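Local coordinates for 5'-tyrosyl-DNA phosphodiesterase (Caenorhabditis elegans, PDB 4FVA), which belongs to the endonuclease/exonuclease/phosphatase family of DNase I-like proteins and carries a bound magnesium ion, at residues Gly157-Phe162 against Leu218-Pro223; Lys119-Asn124 against Ala153-Ala158; Phe143-Val148 against Arg175-Val180; Phe12-Met17 against Asn44-Phe49; Trp184-Ser189 against Asp225-Thr230. All coordinates share one frame; numbering follows the deposited sequence.

Interaction 1 (Gly157-Phe162 against Leu218-Pro223); sequences GALVFF and LYWSGP
Phe-161 and Trp-220 form a non-hydrogen-bonded pair between two antiparallel strands, and here the packing is close: CD1 of the Phe-161 ring lies 3.4 Å from CB of Trp-220. The phenyl ring and the five-membered ring of the indole are nearly parallel, planes at 25°, but slid so far apart that they barely overlap. On the other face of the sheet Phe-162 and Tyr-219 lie side by side, pointing the same way, with Phe-162 CD2 3.7 Å from Tyr-219 CD1. Both hydrogen-bonded pairs, Val-160 with Ser-221 and Phe-162 with Tyr-219, have both their bonds; that from Tyr-219 N to Phe-162 O is short at 2.6 Å. Toward Gly-222 and Pro-223 the contact loosens and becomes partly exposed. Leu-159 CD2 still reaches Pro-223 CD at 4.0 Å, but a water now bridges the two segments, donating to Ala-158 O at 2.7 Å and bonding to Ser-221 OG at 2.9 Å. Helix 134-154 packs on the face of Val-160, Phe-162, Tyr-219 and Ser-221, while strand 13-20 of the second sheet meets Leu-159, Phe-161 and Leu-218. A sheet packed against a second sheet on one face and a helix on the other is characteristic of the layered DNase I-like fold.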
# COMPACT_ATOMS: atom_id res chain seq x y z
N GLY A 157 21.53 -5.71 -4.17
CA GLY A 157 20.91 -6.37 -5.30
C GLY A 157 19.46 -6.77 -5.10
O GLY A 157 18.82 -7.23 -6.04
N ALA A 158 18.93 -6.63 -3.88
CA ALA A 158 17.52 -6.96 -3.65
C ALA A 158 16.56 -5.88 -4.13
O ALA A 158 16.91 -4.70 -4.21
CB ALA A 158 17.26 -7.26 -2.17
N LEU A 159 15.33 -6.30 -4.45
CA LEU A 159 14.25 -5.34 -4.69
C LEU A 159 13.57 -5.07 -3.36
O LEU A 159 13.20 -6.01 -2.65
CB LEU A 159 13.22 -5.93 -5.65
CG LEU A 159 13.25 -5.53 -7.12
CD1 LEU A 159 12.06 -6.14 -7.86
CD2 LEU A 159 13.24 -4.02 -7.23
N VAL A 160 13.45 -3.80 -2.99
CA VAL A 160 12.77 -3.43 -1.76
C VAL A 160 11.60 -2.49 -2.09
O VAL A 160 11.80 -1.43 -2.72
CB VAL A 160 13.74 -2.76 -0.76
CG1 VAL A 160 13.01 -2.40 0.52
CG2 VAL A 160 14.92 -3.67 -0.45
N PHE A 161 10.40 -2.86 -1.67
CA PHE A 161 9.22 -1.99 -1.83
C PHE A 161 8.68 -1.58 -0.47
O PHE A 161 8.30 -2.43 0.35
CB PHE A 161 8.11 -2.68 -2.65
CG PHE A 161 8.52 -3.01 -4.06
CD1 PHE A 161 8.73 -1.99 -4.98
CD2 PHE A 161 8.71 -4.33 -4.46
CE1 PHE A 161 9.13 -2.28 -6.28
CE2 PHE A 161 9.11 -4.63 -5.77
CZ PHE A 161 9.31 -3.60 -6.68
N PHE A 162 8.63 -0.28 -0.24
CA PHE A 162 8.04 0.24 1.00
C PHE A 162 6.93 1.24 0.73
O PHE A 162 7.12 2.17 -0.06
CB PHE A 162 9.09 0.89 1.88
CG PHE A 162 8.50 1.76 2.94
CD1 PHE A 162 7.84 1.20 4.03
CD2 PHE A 162 8.55 3.14 2.82
CE1 PHE A 162 7.26 2.02 5.00
CE2 PHE A 162 7.97 3.96 3.79
CZ PHE A 162 7.33 3.39 4.88
N LEU A 218 4.42 4.73 -2.66
CA LEU A 218 5.28 3.56 -2.79
C LEU A 218 6.70 4.02 -3.07
O LEU A 218 6.93 4.79 -4.00
CB LEU A 218 4.79 2.68 -3.94
CG LEU A 218 3.73 1.66 -3.53
CD1 LEU A 218 3.09 0.98 -4.75
CD2 LEU A 218 4.35 0.62 -2.57
N TYR A 219 7.63 3.54 -2.25
CA TYR A 219 9.04 3.81 -2.45
C TYR A 219 9.70 2.51 -2.85
O TYR A 219 9.22 1.43 -2.46
CB TYR A 219 9.68 4.33 -1.16
CG TYR A 219 9.12 5.65 -0.69
CD1 TYR A 219 8.03 5.69 0.17
CD2 TYR A 219 9.67 6.85 -1.11
CE1 TYR A 219 7.50 6.90 0.59
CE2 TYR A 219 9.16 8.06 -0.69
CZ TYR A 219 8.08 8.08 0.16
OH TYR A 219 7.56 9.28 0.59
N TRP A 220 10.78 2.59 -3.62
CA TRP A 220 11.54 1.37 -3.90
C TRP A 220 13.04 1.59 -4.06
O TRP A 220 13.50 2.70 -4.33
CB TRP A 220 10.97 0.63 -5.12
CG TRP A 220 11.67 0.90 -6.42
CD1 TRP A 220 12.51 0.05 -7.08
CD2 TRP A 220 11.58 2.09 -7.22
NE1 TRP A 220 12.95 0.64 -8.25
CE2 TRP A 220 12.39 1.88 -8.36
CE3 TRP A 220 10.89 3.30 -7.09
CZ2 TRP A 220 12.54 2.86 -9.37
CZ3 TRP A 220 11.03 4.26 -8.09
CH2 TRP A 220 11.85 4.03 -9.21
N SER A 221 13.78 0.51 -3.90
CA SER A 221 15.18 0.49 -4.22
C SER A 221 15.42 -0.81 -4.94
O SER A 221 14.70 -1.78 -4.68
CB SER A 221 16.03 0.55 -2.96
OG SER A 221 17.38 0.27 -3.25
N GLY A 222 16.41 -0.84 -5.82
CA GLY A 222 16.75 -2.08 -6.50
C GLY A 222 17.12 -1.93 -7.96
O GLY A 222 17.17 -0.82 -8.49
N PRO A 223 17.38 -3.07 -8.61
CA PRO A 223 17.93 -3.16 -9.97
C PRO A 223 16.91 -2.79 -11.04
O PRO A 223 17.24 -2.82 -12.23
CB PRO A 223 18.31 -4.64 -10.10
CG PRO A 223 17.37 -5.34 -9.15
CD PRO A 223 17.19 -4.40 -8.00
O HOH W 1 17.91 -2.56 -2.98

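Interaction 2 (Lys119-Asn124 against Ala153-Ala158); sequences KVFLLN and AQNPGA
Asn-155 lays its side-chain amide against the CE1-CZ side of the Phe-121 ring, CG coming to 3.4 Å from CE1. The two side chains cross at about a right angle, and the ring and amide planes are turned 58° apart. Both amide ends touch the same carbon: Asn-155 OD1 and ND2 each lie 3.5 Å from Phe-121 CZ. Asn-155 CG stands anti to its carbonyl carbon (chi1 -55°), beside its backbone N, and ND2 bonds back to Ile-151 O in the last turn of the helix. Ala-158 meets the same ring at its edge, near the ring plane, with CB 4.3 Å from Phe-121 CD1. That methyl also packs on Lys-119, CB to CB 3.9 Å, whereas the end of the lysine turns away to a salt bridge between NZ and Glu-112. No hydrogen bond joins the two segments. Asn-155 to Ala-158 form a type II turn, closed by Ala-158 N to Asn-155 O at 2.9 Å, in which Gly-157 takes the positive phi. The turn leads from helix 134-154 into strand 159-163, which lies parallel to strand 118-126: the second connection of a beta-alpha-beta crossover.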
# COMPACT_ATOMS: atom_id res chain seq x y z
N LYS A 119 15.65 -11.54 -4.85
CA LYS A 119 15.29 -11.31 -3.46
C LYS A 119 14.36 -10.11 -3.41
O LYS A 119 14.63 -9.10 -4.05
CB LYS A 119 16.54 -11.06 -2.62
CG LYS A 119 16.30 -11.05 -1.14
CD LYS A 119 16.15 -12.48 -0.60
CE LYS A 119 16.05 -12.52 0.92
NZ LYS A 119 16.01 -13.91 1.43
N VAL A 120 13.26 -10.23 -2.66
CA VAL A 120 12.28 -9.15 -2.57
C VAL A 120 11.87 -8.91 -1.13
O VAL A 120 11.52 -9.86 -0.44
CB VAL A 120 11.02 -9.46 -3.39
CG1 VAL A 120 10.06 -8.29 -3.31
CG2 VAL A 120 11.37 -9.77 -4.83
N PHE A 121 11.93 -7.66 -0.69
CA PHE A 121 11.39 -7.26 0.62
C PHE A 121 10.16 -6.38 0.40
O PHE A 121 10.21 -5.42 -0.37
CB PHE A 121 12.44 -6.52 1.46
CG PHE A 121 13.55 -7.41 1.96
CD1 PHE A 121 14.62 -7.74 1.14
CD2 PHE A 121 13.54 -7.88 3.28
CE1 PHE A 121 15.66 -8.56 1.61
CE2 PHE A 121 14.56 -8.68 3.77
CZ PHE A 121 15.63 -9.03 2.93
N LEU A 122 9.07 -6.72 1.09
CA LEU A 122 7.83 -5.97 0.98
C LEU A 122 7.53 -5.40 2.35
O LEU A 122 7.40 -6.16 3.32
CB LEU A 122 6.68 -6.89 0.54
CG LEU A 122 6.91 -7.65 -0.78
CD1 LEU A 122 5.71 -8.54 -1.15
CD2 LEU A 122 7.21 -6.64 -1.87
N LEU A 123 7.41 -4.08 2.44
CA LEU A 123 7.11 -3.41 3.70
C LEU A 123 5.85 -2.55 3.55
O LEU A 123 5.83 -1.57 2.81
CB LEU A 123 8.29 -2.54 4.14
CG LEU A 123 9.62 -3.26 4.40
CD1 LEU A 123 10.40 -3.50 3.11
CD2 LEU A 123 10.45 -2.47 5.40
N ASN A 124 4.80 -2.96 4.26
CA ASN A 124 3.48 -2.35 4.17
C ASN A 124 3.09 -1.75 5.51
O ASN A 124 3.19 -2.42 6.56
CB ASN A 124 2.46 -3.42 3.74
CG ASN A 124 1.05 -2.88 3.56
OD1 ASN A 124 0.85 -1.68 3.35
ND2 ASN A 124 0.05 -3.77 3.65
N ALA A 153 21.26 -2.32 2.81
CA ALA A 153 22.65 -2.59 3.20
C ALA A 153 22.92 -4.08 3.38
O ALA A 153 23.99 -4.58 3.02
CB ALA A 153 23.01 -1.82 4.47
N GLN A 154 21.94 -4.80 3.93
CA GLN A 154 22.11 -6.24 4.19
C GLN A 154 21.86 -7.10 2.97
O GLN A 154 22.18 -8.28 2.96
CB GLN A 154 21.18 -6.70 5.32
CG GLN A 154 21.47 -6.14 6.72
CD GLN A 154 20.39 -6.53 7.73
OE1 GLN A 154 19.25 -6.81 7.36
NE2 GLN A 154 20.75 -6.52 9.01
N ASN A 155 21.24 -6.53 1.94
CA ASN A 155 20.85 -7.33 0.78
C ASN A 155 21.13 -6.60 -0.51
O ASN A 155 20.20 -6.24 -1.25
CB ASN A 155 19.37 -7.68 0.88
CG ASN A 155 19.03 -8.37 2.18
OD1 ASN A 155 18.98 -9.59 2.25
ND2 ASN A 155 18.82 -7.57 3.24
N PRO A 156 22.42 -6.41 -0.82
CA PRO A 156 22.75 -5.71 -2.05
C PRO A 156 22.11 -6.45 -3.22
O PRO A 156 22.07 -7.68 -3.24
CB PRO A 156 24.29 -5.80 -2.10
CG PRO A 156 24.64 -6.97 -1.23
CD PRO A 156 23.60 -6.99 -0.14
N GLY A 157 21.53 -5.71 -4.17
CA GLY A 157 20.91 -6.37 -5.30
C GLY A 157 19.46 -6.77 -5.10
O GLY A 157 18.82 -7.23 -6.04
N ALA A 158 18.93 -6.63 -3.88
CA ALA A 158 17.52 -6.96 -3.65
C ALA A 158 16.56 -5.88 -4.13
O ALA A 158 16.91 -4.70 -4.21
CB ALA A 158 17.26 -7.26 -2.17

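Interaction 3 (Phe143-Val148 against Arg175-Val180); sequences FCMDKV and RVPDGV
At the edge of the Arg-175 guanidinium lies the carboxylate of Asp-146, the two planes turned 45° apart. The grip is side-on, through two nitrogens: NH2 of Arg-175 donates to Asp-146 OD2 at 2.8 Å, and NE to Asp-146 OD1 at 3.1 Å. OD2 lies in the guanidinium plane, yet NH2 approaches it from above the carboxylate, 44° out of that plane; OD1 is met nearer its own plane, on the syn side. The arginine chain is extended from CG to NE and crosses the aspartate side chain at about a right angle. OD1 has a second cationic partner in Arg-149, so the carboxylate probably stays charged. Beside this salt bridge the contact is apolar. Met-145, bent at chi2 (-53°), puts SD 3.8 Å from Pro-177 CD, and its CE touches Val-176 CG2 at 4.0 Å. Met-145 CB lies 3.4 Å from Arg-175 O. Further along the helix Val-148 CG1 meets, at 3.9 Å, CG2 of Val-180, the last residue of the type II turn that starts at Pro-177. The loop thus lies along helix 134-154, whose Cys-144, Met-145 and Val-148 rest on Phe-162 of strand 159-163, while Val-180 and Met-145 also touch Tyr-219 of strand 212-221.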
# COMPACT_ATOMS: atom_id res chain seq x y z
N PHE A 143 11.51 5.77 11.19
CA PHE A 143 11.78 4.40 11.58
C PHE A 143 11.69 3.48 10.38
O PHE A 143 12.56 2.63 10.18
CB PHE A 143 10.80 3.98 12.68
CG PHE A 143 10.91 2.53 13.08
CD1 PHE A 143 11.78 2.13 14.09
CD2 PHE A 143 10.13 1.57 12.45
CE1 PHE A 143 11.88 0.78 14.45
CE2 PHE A 143 10.22 0.22 12.81
CZ PHE A 143 11.09 -0.17 13.81
N CYS A 144 10.65 3.65 9.57
CA CYS A 144 10.51 2.79 8.40
C CYS A 144 11.69 2.97 7.45
O CYS A 144 12.23 2.00 6.93
CB CYS A 144 9.19 3.06 7.68
SG CYS A 144 7.74 2.52 8.61
N MET A 145 12.10 4.22 7.23
CA MET A 145 13.22 4.48 6.32
C MET A 145 14.53 3.88 6.85
O MET A 145 15.34 3.36 6.08
CB MET A 145 13.33 5.97 6.01
CG MET A 145 12.33 6.49 4.95
SD MET A 145 12.39 5.52 3.41
CE MET A 145 11.07 6.27 2.44
N ASP A 146 14.73 3.93 8.16
CA ASP A 146 15.91 3.32 8.75
C ASP A 146 15.91 1.82 8.49
O ASP A 146 16.95 1.23 8.20
CB ASP A 146 15.98 3.60 10.25
CG ASP A 146 16.32 5.06 10.55
OD1 ASP A 146 16.86 5.75 9.67
OD2 ASP A 146 16.06 5.51 11.69
N LYS A 147 14.74 1.21 8.60
CA LYS A 147 14.60 -0.21 8.37
C LYS A 147 14.90 -0.55 6.91
O LYS A 147 15.60 -1.53 6.63
CB LYS A 147 13.19 -0.66 8.76
CG LYS A 147 12.94 -2.16 8.62
CD LYS A 147 13.93 -2.97 9.44
CE LYS A 147 13.53 -4.44 9.52
NZ LYS A 147 13.37 -5.07 8.17
N VAL A 148 14.37 0.26 6.00
CA VAL A 148 14.68 0.13 4.57
C VAL A 148 16.17 0.29 4.29
O VAL A 148 16.76 -0.50 3.56
CB VAL A 148 13.86 1.14 3.72
CG1 VAL A 148 14.39 1.24 2.28
CG2 VAL A 148 12.38 0.76 3.71
N ARG A 175 14.20 11.56 6.32
CA ARG A 175 15.43 10.96 5.83
C ARG A 175 15.24 9.77 4.88
O ARG A 175 15.40 8.61 5.28
CB ARG A 175 16.30 10.58 7.03
CG ARG A 175 15.59 9.65 8.05
CD ARG A 175 16.35 9.63 9.38
NE ARG A 175 15.89 8.62 10.34
CZ ARG A 175 14.89 8.80 11.21
NH1 ARG A 175 14.23 9.96 11.24
NH2 ARG A 175 14.56 7.82 12.04
N VAL A 176 14.93 10.09 3.63
CA VAL A 176 14.85 9.09 2.56
C VAL A 176 16.26 8.78 2.05
O VAL A 176 16.99 9.69 1.66
CB VAL A 176 14.01 9.62 1.38
CG1 VAL A 176 14.07 8.66 0.20
CG2 VAL A 176 12.58 9.88 1.83
N PRO A 177 16.66 7.50 2.09
CA PRO A 177 18.02 7.19 1.65
C PRO A 177 18.21 7.45 0.15
O PRO A 177 17.27 7.31 -0.63
CB PRO A 177 18.15 5.69 1.93
CG PRO A 177 17.10 5.40 2.95
CD PRO A 177 15.97 6.32 2.63
N ASP A 178 19.41 7.85 -0.23
CA ASP A 178 19.75 7.97 -1.64
C ASP A 178 19.66 6.55 -2.22
O ASP A 178 20.05 5.60 -1.55
CB ASP A 178 21.14 8.57 -1.80
CG ASP A 178 21.20 10.03 -1.33
OD1 ASP A 178 20.13 10.62 -1.09
OD2 ASP A 178 22.32 10.56 -1.16
N GLY A 179 19.13 6.39 -3.43
CA GLY A 179 18.91 5.06 -3.96
C GLY A 179 17.46 4.61 -3.81
O GLY A 179 16.99 3.73 -4.54
N VAL A 180 16.77 5.20 -2.83
CA VAL A 180 15.34 4.96 -2.63
C VAL A 180 14.54 6.08 -3.29
O VAL A 180 14.74 7.26 -2.96
CB VAL A 180 14.95 4.90 -1.13
CG1 VAL A 180 13.44 4.74 -0.98
CG2 VAL A 180 15.68 3.78 -0.40

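Interaction 4 (Phe12-Met17 against Asn44-Phe49); sequences FEVSVM and NPDILF
Ser-15 holds OG between its backbone N and carbonyl carbon (chi1 60°), and Asp-46 holds CG anti to its carbonyl carbon (chi1 -62°); each side chain meets the other's backbone. Asp-46 N donates to Ser-15 OG at 2.9 Å, and Ser-15 N donates to Asp-46 OD2, also at 2.9 Å, on the anti side of the carboxylate. Ser-15 O receives Ile-47 N at 3.0 Å, with a weak second bond from Asp-46 N. From there the strands run parallel: Met-17 N bonds to Ile-47 O, and Phe-49 N to Met-17 O at 2.7 Å. These are the two strands of a beta-alpha-beta unit, joined through helix 29-43, at the middle of the six-stranded sheet of the DNase I-like fold; Asp-22, just past the end of strand 13-20, and Glu-52 of strand 47-53 belong to the magnesium site. Met-17, extended beyond CG, lies alongside Leu-48, with CG 3.6 Å from CD1 of that leucine. Met-17 CB packs on Pro-45 CB at 3.7 Å. On the other face Val-14 CG2 meets Ile-47 CD1 at 3.8 Å, Val-14 and Val-16 touching Phe-161 of the second sheet and Ile-47 touching Leu-122.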
# COMPACT_ATOMS: atom_id res chain seq x y z
N PHE A 12 12.26 -7.89 -17.29
CA PHE A 12 11.75 -8.22 -15.96
C PHE A 12 10.78 -7.12 -15.55
O PHE A 12 11.06 -5.94 -15.75
CB PHE A 12 12.85 -8.35 -14.91
CG PHE A 12 12.36 -8.90 -13.60
CD1 PHE A 12 11.65 -8.10 -12.71
CD2 PHE A 12 12.63 -10.22 -13.24
CE1 PHE A 12 11.19 -8.61 -11.51
CE2 PHE A 12 12.18 -10.73 -12.03
CZ PHE A 12 11.46 -9.92 -11.17
N GLU A 13 9.65 -7.51 -14.99
CA GLU A 13 8.63 -6.54 -14.66
C GLU A 13 7.82 -7.04 -13.46
O GLU A 13 7.54 -8.23 -13.35
CB GLU A 13 7.77 -6.30 -15.90
CG GLU A 13 6.56 -5.42 -15.76
CD GLU A 13 5.96 -5.11 -17.12
OE1 GLU A 13 6.63 -5.41 -18.14
OE2 GLU A 13 4.84 -4.57 -17.19
N VAL A 14 7.51 -6.14 -12.53
CA VAL A 14 6.69 -6.49 -11.37
C VAL A 14 5.77 -5.31 -11.03
O VAL A 14 6.21 -4.16 -11.01
CB VAL A 14 7.52 -6.91 -10.15
CG1 VAL A 14 8.47 -5.79 -9.75
CG2 VAL A 14 6.61 -7.24 -8.98
N SER A 15 4.49 -5.60 -10.80
CA SER A 15 3.52 -4.56 -10.46
C SER A 15 3.11 -4.60 -8.99
O SER A 15 2.82 -5.67 -8.44
CB SER A 15 2.28 -4.65 -11.36
OG SER A 15 1.64 -5.90 -11.21
N VAL A 16 3.09 -3.44 -8.35
CA VAL A 16 2.71 -3.36 -6.95
C VAL A 16 1.56 -2.38 -6.82
O VAL A 16 1.63 -1.24 -7.31
CB VAL A 16 3.87 -2.89 -6.07
CG1 VAL A 16 3.43 -2.89 -4.59
CG2 VAL A 16 5.10 -3.78 -6.27
N MET A 17 0.50 -2.85 -6.18
CA MET A 17 -0.70 -2.05 -5.96
C MET A 17 -0.88 -1.90 -4.45
O MET A 17 -0.61 -2.84 -3.70
CB MET A 17 -1.92 -2.76 -6.57
CG MET A 17 -3.25 -2.03 -6.33
SD MET A 17 -4.51 -2.80 -7.34
CE MET A 17 -5.99 -2.18 -6.55
N ASN A 44 -4.98 -7.00 -11.74
CA ASN A 44 -4.12 -8.17 -11.70
C ASN A 44 -2.68 -7.87 -11.31
O ASN A 44 -1.76 -8.27 -12.01
CB ASN A 44 -4.17 -8.89 -13.07
CG ASN A 44 -3.75 -10.36 -12.99
OD1 ASN A 44 -3.85 -11.01 -11.95
ND2 ASN A 44 -3.27 -10.89 -14.12
N PRO A 45 -2.48 -7.17 -10.18
CA PRO A 45 -1.12 -6.81 -9.75
C PRO A 45 -0.36 -8.04 -9.27
O PRO A 45 -1.02 -8.99 -8.81
CB PRO A 45 -1.38 -5.87 -8.57
CG PRO A 45 -2.71 -6.35 -8.00
CD PRO A 45 -3.51 -6.78 -9.19
N ASP A 46 0.97 -8.04 -9.37
CA ASP A 46 1.75 -9.17 -8.86
C ASP A 46 1.75 -9.16 -7.35
O ASP A 46 1.76 -10.21 -6.70
CB ASP A 46 3.20 -9.10 -9.35
CG ASP A 46 3.30 -9.20 -10.86
OD1 ASP A 46 2.74 -10.16 -11.43
OD2 ASP A 46 3.94 -8.32 -11.48
N ILE A 47 1.76 -7.95 -6.79
CA ILE A 47 1.86 -7.76 -5.36
C ILE A 47 0.83 -6.72 -4.94
O ILE A 47 0.68 -5.70 -5.61
CB ILE A 47 3.28 -7.29 -4.96
CG1 ILE A 47 4.32 -8.37 -5.31
CG2 ILE A 47 3.36 -6.96 -3.47
CD1 ILE A 47 5.74 -7.84 -5.31
N LEU A 48 0.11 -6.99 -3.86
CA LEU A 48 -0.92 -6.08 -3.41
C LEU A 48 -0.80 -5.80 -1.92
O LEU A 48 -0.77 -6.73 -1.11
CB LEU A 48 -2.31 -6.65 -3.73
CG LEU A 48 -3.53 -5.93 -3.16
CD1 LEU A 48 -3.73 -4.56 -3.86
CD2 LEU A 48 -4.79 -6.79 -3.29
N PHE A 49 -0.70 -4.51 -1.58
CA PHE A 49 -0.76 -4.05 -0.19
C PHE A 49 -2.16 -3.54 0.15
O PHE A 49 -2.70 -2.71 -0.57
CB PHE A 49 0.21 -2.87 0.02
CG PHE A 49 1.67 -3.25 -0.04
CD1 PHE A 49 2.08 -4.56 -0.23
CD2 PHE A 49 2.65 -2.26 0.11
CE1 PHE A 49 3.45 -4.89 -0.26
CE2 PHE A 49 4.01 -2.58 0.08
CZ PHE A 49 4.41 -3.89 -0.10

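Interaction 5 (Trp184-Ser189 against Asp225-Thr230); sequences WEAAGS and DKVKFT
Trp-184 sets the edge of its indole toward the face of Phe-229 in a T-shaped (edge-to-face) pair, planes at 71° and CD1 of the tryptophan 3.9 Å from CD1 of the phenylalanine. Over the centre of the same phenyl ring sits Trp-184 CB, 4.0 Å from the centroid and 11° off the normal, a CH-pi contact. Trp-184 CG is anti to its backbone N (chi1 173°), beside the carbonyl carbon. Two alanine methyls complete the apolar contact: Ala-187 CB touches Phe-229 CB at 3.6 Å, and Ala-186 CB touches Val-227 CG1 at the same distance. The alanines belong to a helical turn closed by a Schellman motif, in which Gly-188 takes positive phi while its N bonds to Glu-185 O and Ser-189 N to Trp-184 O. That turn also brings Ser-189 CA over one face of the indole, 3.4 Å above the plane and offset toward the rim of the ring. Beyond this shell, Trp-184 NE1, next to the CD1 that touches Phe-229, bonds to Asp-190 O and helps to fix the rotation of the indole. A water accepts from Val-227 N at 3.2 Å and donates weakly to Ala-186 O. Val-227 and Ala-186 both also touch Trp-220 of strand 212-221. Strand 226-232, one of the two outermost in its sheet, pairs with strand 249-255, entering through a classic beta bulge in which Asp-225 and Lys-226 both face Phe-255.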
# COMPACT_ATOMS: atom_id res chain seq x y z
N TRP A 184 5.71 7.50 -7.61
CA TRP A 184 4.97 8.52 -8.32
C TRP A 184 5.86 9.59 -8.93
O TRP A 184 5.64 10.03 -10.07
CB TRP A 184 3.93 9.18 -7.43
CG TRP A 184 3.28 10.35 -8.10
CD1 TRP A 184 2.34 10.31 -9.10
CD2 TRP A 184 3.48 11.74 -7.80
NE1 TRP A 184 1.96 11.59 -9.45
CE2 TRP A 184 2.64 12.48 -8.67
CE3 TRP A 184 4.29 12.43 -6.89
CZ2 TRP A 184 2.60 13.88 -8.65
CZ3 TRP A 184 4.25 13.82 -6.88
CH2 TRP A 184 3.41 14.53 -7.75
N GLU A 185 6.84 10.04 -8.15
CA GLU A 185 7.80 11.02 -8.62
C GLU A 185 8.64 10.49 -9.76
O GLU A 185 8.79 11.15 -10.78
CB GLU A 185 8.72 11.46 -7.48
CG GLU A 185 8.07 12.32 -6.41
CD GLU A 185 9.05 12.62 -5.30
OE1 GLU A 185 8.66 13.28 -4.31
OE2 GLU A 185 10.21 12.18 -5.41
N ALA A 186 9.18 9.28 -9.59
CA ALA A 186 10.02 8.66 -10.61
C ALA A 186 9.26 8.38 -11.91
O ALA A 186 9.86 8.23 -12.97
CB ALA A 186 10.66 7.38 -10.07
N ALA A 187 7.94 8.26 -11.81
CA ALA A 187 7.14 8.03 -13.00
C ALA A 187 6.85 9.33 -13.73
O ALA A 187 6.31 9.31 -14.84
CB ALA A 187 5.83 7.32 -12.63
N GLY A 188 7.18 10.47 -13.11
CA GLY A 188 7.00 11.75 -13.77
C GLY A 188 6.23 12.82 -13.00
O GLY A 188 5.90 13.86 -13.58
N SER A 189 5.91 12.57 -11.74
CA SER A 189 5.13 13.53 -10.95
C SER A 189 3.92 14.04 -11.73
O SER A 189 3.65 15.25 -11.74
CB SER A 189 5.99 14.72 -10.49
OG SER A 189 7.01 14.30 -9.59
N ASP A 225 14.94 0.25 -12.66
CA ASP A 225 15.12 1.69 -12.65
C ASP A 225 13.96 2.49 -13.25
O ASP A 225 13.87 3.70 -13.04
CB ASP A 225 16.42 2.05 -13.37
CG ASP A 225 16.81 1.01 -14.40
OD1 ASP A 225 16.23 1.00 -15.50
OD2 ASP A 225 17.71 0.19 -14.10
N LYS A 226 13.06 1.80 -13.94
CA LYS A 226 11.91 2.49 -14.52
C LYS A 226 10.61 2.08 -13.84
O LYS A 226 10.48 0.97 -13.31
CB LYS A 226 11.84 2.24 -16.03
CG LYS A 226 12.99 2.89 -16.81
CD LYS A 226 12.86 2.59 -18.29
CE LYS A 226 13.33 1.19 -18.62
NZ LYS A 226 14.05 1.13 -19.92
N VAL A 227 9.64 2.99 -13.86
CA VAL A 227 8.37 2.75 -13.19
C VAL A 227 7.22 3.44 -13.92
O VAL A 227 7.35 4.58 -14.36
CB VAL A 227 8.42 3.18 -11.69
CG1 VAL A 227 8.84 4.63 -11.57
CG2 VAL A 227 7.08 2.95 -10.99
N LYS A 228 6.11 2.73 -14.06
CA LYS A 228 4.87 3.34 -14.51
C LYS A 228 3.88 3.40 -13.32
O LYS A 228 3.87 2.49 -12.49
CB LYS A 228 4.29 2.54 -15.67
CG LYS A 228 4.99 2.85 -17.00
CD LYS A 228 4.66 1.83 -18.08
CE LYS A 228 4.84 2.45 -19.47
NZ LYS A 228 4.77 1.42 -20.55
N PHE A 229 3.04 4.42 -13.27
CA PHE A 229 2.21 4.69 -12.09
C PHE A 229 0.81 5.14 -12.51
O PHE A 229 0.67 6.07 -13.30
CB PHE A 229 2.87 5.77 -11.21
CG PHE A 229 2.21 5.96 -9.85
CD1 PHE A 229 1.03 6.69 -9.73
CD2 PHE A 229 2.79 5.42 -8.71
CE1 PHE A 229 0.43 6.88 -8.47
CE2 PHE A 229 2.21 5.59 -7.47
CZ PHE A 229 1.03 6.32 -7.34
N THR A 230 -0.22 4.44 -12.02
CA THR A 230 -1.61 4.82 -12.30
C THR A 230 -2.45 4.79 -11.02
O THR A 230 -2.03 4.25 -10.00
CB THR A 230 -2.29 3.88 -13.31
OG1 THR A 230 -2.44 2.58 -12.73
CG2 THR A 230 -1.47 3.77 -14.60
O HOH W 2 10.56 5.69 -15.20

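Interactions 1 and 4 are the buried contacts, each a strand pair with a backbone ladder, antiparallel in one sheet and parallel in the other; they meet where Phe-161 packs on Val-14 and Val-16, and Leu-218 on Val-16. Interactions 2, 3 and 5 are only partly buried and rely on side chains. Interactions 2 and 3 both use helix 134-154, at its end and along its flank, but the first has no bond between its segments while the second adds a salt bridge at its rim. Interaction 2 shares Gly-157 and Ala-158 with interaction 1. Interaction 5, aromatic and aliphatic, touches interaction 1 through Trp-220 and reaches the sheet of interaction 4 at an edge strand.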